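Long-range contact in YjbQ family protein (Aeropyrum pernix, PDB 2P6H), which is of unknown function, a member of the UPF0047 (YjbQ) family whose crystal assembly holds three copies of the chain: residues E24-L37 with V98-T110. Residues are numbered along the deposited sequence; the frame is centred on the assembly and turned at random.
Sequences EEWLSTVGGVNGLL and VIPVVGGRLSLGT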
loop_
_atom_site.group_PDB
_atom_site.type_symbol
_atom_site.label_atom_id
_atom_site.label_comp_id
_atom_site.label_asym_id
_atom_site.label_seq_id
_atom_site.Cartn_x
_atom_site.Cartn_y
_atom_site.Cartn_z
ATOM N N GLU A 24 -17.964 6.322 -7.072
ATOM C CA GLU A 24 -18.376 7.682 -7.358
ATOM C C GLU A 24 -19.860 7.860 -7.040
ATOM O O GLU A 24 -20.303 8.908 -6.587
ATOM C CB GLU A 24 -18.093 7.969 -8.840
ATOM C CG GLU A 24 -16.593 7.918 -9.171
ATOM C CD GLU A 24 -16.355 8.319 -10.617
ATOM O OE1 GLU A 24 -17.105 7.882 -11.479
ATOM O OE2 GLU A 24 -15.413 9.070 -10.866
ATOM N N GLU A 25 -20.625 6.801 -7.287
ATOM C CA GLU A 25 -22.035 6.781 -7.013
ATOM C C GLU A 25 -22.255 7.182 -5.574
ATOM O O GLU A 25 -22.827 8.222 -5.273
ATOM C CB GLU A 25 -22.534 5.357 -7.232
ATOM C CG GLU A 25 -23.632 5.285 -8.290
ATOM C CD GLU A 25 -24.285 3.928 -8.221
ATOM O OE1 GLU A 25 -24.821 3.588 -7.175
ATOM O OE2 GLU A 25 -24.227 3.203 -9.211
ATOM N N TRP A 26 -21.752 6.317 -4.701
ATOM C CA TRP A 26 -21.848 6.522 -3.260
ATOM C C TRP A 26 -21.337 7.907 -2.896
ATOM O O TRP A 26 -21.899 8.639 -2.113
ATOM C CB TRP A 26 -21.007 5.452 -2.541
ATOM C CG TRP A 26 -21.148 5.586 -1.062
ATOM C CD1 TRP A 26 -22.238 5.146 -0.277
ATOM C CD2 TRP A 26 -20.226 6.239 -0.142
ATOM N NE1 TRP A 26 -22.118 5.456 1.036
ATOM C CE2 TRP A 26 -20.824 6.173 1.154
ATOM C CE3 TRP A 26 -18.999 6.864 -0.286
ATOM C CZ2 TRP A 26 -20.176 6.727 2.240
ATOM C CZ3 TRP A 26 -18.357 7.416 0.810
ATOM C CH2 TRP A 26 -18.952 7.351 2.079
ATOM N N LEU A 27 -20.204 8.244 -3.493
ATOM C CA LEU A 27 -19.586 9.510 -3.187
ATOM C C LEU A 27 -20.498 10.710 -3.480
ATOM O O LEU A 27 -20.457 11.735 -2.810
ATOM C CB LEU A 27 -18.344 9.595 -4.049
ATOM C CG LEU A 27 -17.391 10.661 -3.559
ATOM C CD1 LEU A 27 -17.032 10.482 -2.082
ATOM C CD2 LEU A 27 -16.089 10.608 -4.337
ATOM N N SER A 28 -21.259 10.599 -4.587
ATOM C CA SER A 28 -22.191 11.682 -4.881
ATOM C C SER A 28 -23.429 11.588 -3.994
ATOM O O SER A 28 -24.123 12.566 -3.755
ATOM C CB SER A 28 -22.607 11.607 -6.350
ATOM O OG SER A 28 -21.532 12.039 -7.183
ATOM N N THR A 29 -23.700 10.382 -3.504
ATOM C CA THR A 29 -24.848 10.221 -2.589
ATOM C C THR A 29 -24.517 10.856 -1.269
ATOM O O THR A 29 -25.342 10.945 -0.369
ATOM C CB THR A 29 -25.208 8.734 -2.324
ATOM O OG1 THR A 29 -26.628 8.609 -2.223
ATOM C CG2 THR A 29 -24.577 8.267 -1.009
ATOM N N VAL A 30 -23.247 11.252 -1.211
ATOM C CA VAL A 30 -22.770 11.888 -0.034
ATOM C C VAL A 30 -22.479 13.388 -0.298
ATOM O O VAL A 30 -22.647 14.240 0.564
ATOM C CB VAL A 30 -21.534 11.071 0.313
ATOM C CG1 VAL A 30 -20.626 11.879 1.238
ATOM C CG2 VAL A 30 -21.944 9.786 1.008
ATOM N N GLY A 31 -22.100 13.699 -1.534
ATOM C CA GLY A 31 -21.871 15.079 -1.920
ATOM C C GLY A 31 -20.683 15.723 -1.230
ATOM O O GLY A 31 -20.710 16.915 -0.921
ATOM N N GLY A 32 -19.634 14.942 -0.985
ATOM C CA GLY A 32 -18.451 15.482 -0.325
ATOM C C GLY A 32 -17.735 16.488 -1.216
ATOM O O GLY A 32 -17.680 16.346 -2.419
ATOM N N VAL A 33 -17.200 17.552 -0.586
ATOM C CA VAL A 33 -16.502 18.534 -1.393
ATOM C C VAL A 33 -14.986 18.468 -1.158
ATOM O O VAL A 33 -14.196 18.286 -2.075
ATOM C CB VAL A 33 -17.062 19.912 -1.019
ATOM C CG1 VAL A 33 -16.282 21.004 -1.748
ATOM C CG2 VAL A 33 -18.525 19.999 -1.406
ATOM N N ASN A 34 -14.530 18.609 0.086
ATOM C CA ASN A 34 -13.107 18.495 0.407
ATOM C C ASN A 34 -12.936 17.505 1.544
ATOM O O ASN A 34 -13.545 17.634 2.598
ATOM C CB ASN A 34 -12.538 19.845 0.868
ATOM C CG ASN A 34 -12.763 20.917 -0.174
ATOM O OD1 ASN A 34 -12.172 20.930 -1.250
ATOM N ND2 ASN A 34 -13.624 21.876 0.208
ATOM N N GLY A 35 -12.104 16.492 1.320
ATOM C CA GLY A 35 -11.898 15.458 2.343
ATOM C C GLY A 35 -11.149 14.255 1.768
ATOM O O GLY A 35 -10.426 14.369 0.787
ATOM N N LEU A 36 -11.296 13.077 2.430
ATOM C CA LEU A 36 -10.646 11.855 1.979
ATOM C C LEU A 36 -11.662 10.743 1.859
ATOM O O LEU A 36 -12.621 10.654 2.616
ATOM C CB LEU A 36 -9.681 11.339 3.039
ATOM C CG LEU A 36 -8.491 12.210 3.387
ATOM C CD1 LEU A 36 -7.803 11.547 4.589
ATOM C CD2 LEU A 36 -7.430 12.298 2.292
ATOM N N LEU A 37 -11.458 9.914 0.850
ATOM C CA LEU A 37 -12.283 8.774 0.724
ATOM C C LEU A 37 -11.398 7.585 0.974
ATOM O O LEU A 37 -10.260 7.530 0.523
ATOM C CB LEU A 37 -12.780 8.755 -0.710
ATOM C CG LEU A 37 -13.298 7.377 -1.082
ATOM C CD1 LEU A 37 -14.654 7.126 -0.431
ATOM C CD2 LEU A 37 -13.456 7.155 -2.587
ATOM N N VAL A 98 -6.416 5.289 -0.002
ATOM C CA VAL A 98 -6.924 6.592 0.396
ATOM C C VAL A 98 -6.890 7.469 -0.841
ATOM O O VAL A 98 -5.904 7.536 -1.545
ATOM C CB VAL A 98 -6.028 7.204 1.497
ATOM C CG1 VAL A 98 -6.556 8.602 1.844
ATOM C CG2 VAL A 98 -6.030 6.343 2.748
ATOM N N ILE A 99 -8.057 8.108 -1.121
ATOM C CA ILE A 99 -8.191 8.972 -2.304
ATOM C C ILE A 99 -8.754 10.332 -1.924
ATOM O O ILE A 99 -9.892 10.469 -1.492
ATOM C CB ILE A 99 -9.147 8.326 -3.316
ATOM C CG1 ILE A 99 -8.711 6.893 -3.604
ATOM C CG2 ILE A 99 -9.095 9.112 -4.646
ATOM C CD1 ILE A 99 -9.714 6.136 -4.476
ATOM N N PRO A 100 -7.963 11.398 -2.101
ATOM C CA PRO A 100 -8.433 12.749 -1.782
ATOM C C PRO A 100 -9.633 13.177 -2.628
ATOM O O PRO A 100 -9.796 12.752 -3.779
ATOM C CB PRO A 100 -7.205 13.617 -2.063
ATOM C CG PRO A 100 -5.986 12.742 -1.966
ATOM C CD PRO A 100 -6.531 11.414 -2.443
ATOM N N VAL A 101 -10.488 13.995 -2.031
ATOM C CA VAL A 101 -11.650 14.547 -2.721
ATOM C C VAL A 101 -11.408 16.038 -2.558
ATOM O O VAL A 101 -11.364 16.559 -1.433
ATOM C CB VAL A 101 -12.978 14.139 -2.047
ATOM C CG1 VAL A 101 -14.156 14.860 -2.719
ATOM C CG2 VAL A 101 -13.167 12.631 -2.163
ATOM N N VAL A 102 -11.199 16.717 -3.678
ATOM C CA VAL A 102 -10.909 18.150 -3.638
ATOM C C VAL A 102 -11.863 18.914 -4.537
ATOM O O VAL A 102 -11.955 18.675 -5.733
ATOM C CB VAL A 102 -9.476 18.398 -4.122
ATOM C CG1 VAL A 102 -9.060 19.834 -3.811
ATOM C CG2 VAL A 102 -8.520 17.442 -3.433
ATOM N N GLY A 103 -12.585 19.866 -3.953
ATOM C CA GLY A 103 -13.517 20.658 -4.732
ATOM C C GLY A 103 -14.525 19.769 -5.433
ATOM O O GLY A 103 -14.878 19.997 -6.591
ATOM N N GLY A 104 -14.979 18.741 -4.731
ATOM C CA GLY A 104 -15.958 17.835 -5.293
ATOM C C GLY A 104 -15.365 16.822 -6.266
ATOM O O GLY A 104 -16.069 15.925 -6.719
ATOM N N ARG A 105 -14.082 16.953 -6.592
ATOM C CA ARG A 105 -13.443 16.039 -7.539
ATOM C C ARG A 105 -12.644 14.917 -6.882
ATOM O O ARG A 105 -11.677 15.168 -6.146
ATOM C CB ARG A 105 -12.499 16.809 -8.468
ATOM C CG ARG A 105 -13.176 17.779 -9.430
ATOM C CD ARG A 105 -12.099 18.572 -10.206
ATOM N NE ARG A 105 -12.676 19.175 -11.396
ATOM C CZ ARG A 105 -12.006 19.942 -12.255
ATOM N NH1 ARG A 105 -10.715 20.214 -12.063
ATOM N NH2 ARG A 105 -12.622 20.426 -13.330
ATOM N N LEU A 106 -13.045 13.677 -7.161
ATOM C CA LEU A 106 -12.318 12.568 -6.675
ATOM C C LEU A 106 -10.973 12.646 -7.320
ATOM O O LEU A 106 -10.837 12.646 -8.536
ATOM C CB LEU A 106 -13.048 11.312 -7.130
ATOM C CG LEU A 106 -12.409 10.054 -6.566
ATOM C CD1 LEU A 106 -12.332 10.072 -5.039
ATOM C CD2 LEU A 106 -13.164 8.781 -6.946
ATOM N N SER A 107 -9.931 12.753 -6.510
ATOM C CA SER A 107 -8.597 13.054 -7.040
ATOM C C SER A 107 -7.847 11.820 -7.653
ATOM O O SER A 107 -6.783 11.418 -7.200
ATOM C CB SER A 107 -7.818 13.695 -5.886
ATOM O OG SER A 107 -6.655 14.341 -6.402
ATOM N N LEU A 108 -8.409 11.258 -8.716
ATOM C CA LEU A 108 -7.757 10.169 -9.435
ATOM C C LEU A 108 -7.160 10.779 -10.690
ATOM O O LEU A 108 -7.665 11.789 -11.199
ATOM C CB LEU A 108 -8.763 9.083 -9.827
ATOM C CG LEU A 108 -9.294 8.217 -8.687
ATOM C CD1 LEU A 108 -10.343 7.242 -9.214
ATOM C CD2 LEU A 108 -8.134 7.469 -8.043
ATOM N N GLY A 109 -6.081 10.179 -11.178
ATOM C CA GLY A 109 -5.440 10.680 -12.378
ATOM C C GLY A 109 -6.290 10.387 -13.595
ATOM O O GLY A 109 -7.275 9.662 -13.515
ATOM N N THR A 110 -5.894 10.938 -14.734
ATOM C CA THR A 110 -6.699 10.729 -15.961
ATOM C C THR A 110 -6.936 9.272 -16.291
ATOM O O THR A 110 -8.031 8.860 -16.652
ATOM C CB THR A 110 -5.965 11.279 -17.155
ATOM O OG1 THR A 110 -5.574 12.627 -16.882
ATOM C CG2 THR A 110 -6.881 11.272 -18.382
#
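Gly35 and Val101 exchange two backbone hydrogen bonds, and Leu37 and Ile99 do the same, so strands 35-40 and 96-102 run antiparallel with Leu36 opposite Pro100 as the non-hydrogen-bonded pair between them. Where these strands end, the type I' turn Val102-Arg105, which joins strands 96-102 and 105-106, is held from across the contact. Gly104 N meets Val33 O at 2.8 Å, almost straight (174°), and Gly103 N donates to Asn34 OD1 at 2.9 Å from above the plane of the amide. With CG lying beside the backbone N (chi1 -57°), the Asn34 amide bends back over the turn; its ND2 is hydrogen-bonded to Glu134 OE2. With an alanine here, Gly103 N and the Glu134 carboxylate would probably each lose this amide partner, and the tip of the turn would be likely to move more freely. Asn34 CA also makes a CA-H...O contact with Val101 O, 3.2 Å away.

Most of the apolar contacts lie on the face of Leu37, Ile99 and Val101, under helix 20-28. Leu27 CD2 sits 3.9 Å from Leu106 CD1 and reaches Val101 CG2 at 4.2 Å; Leu37 CD2 comes to the same Leu106 methyl at 4.0 Å. Leu106 thus closes the cluster from strand 105-106, outermost of this chain's sheet, its CG turned away from the backbone N (chi1 -176°). On the other face, Leu36 CD2 crosses Val98 CG1 at 3.8 Å; Leu36 also packs on Leu132 of a second subunit, and Val98 on Val98 of both other subunits.

Val33 and Asn34 form a classic beta bulge facing Glu134, beside the 96-106 beta hairpin at the edge of this chain's five-stranded antiparallel sheet covered by a helix.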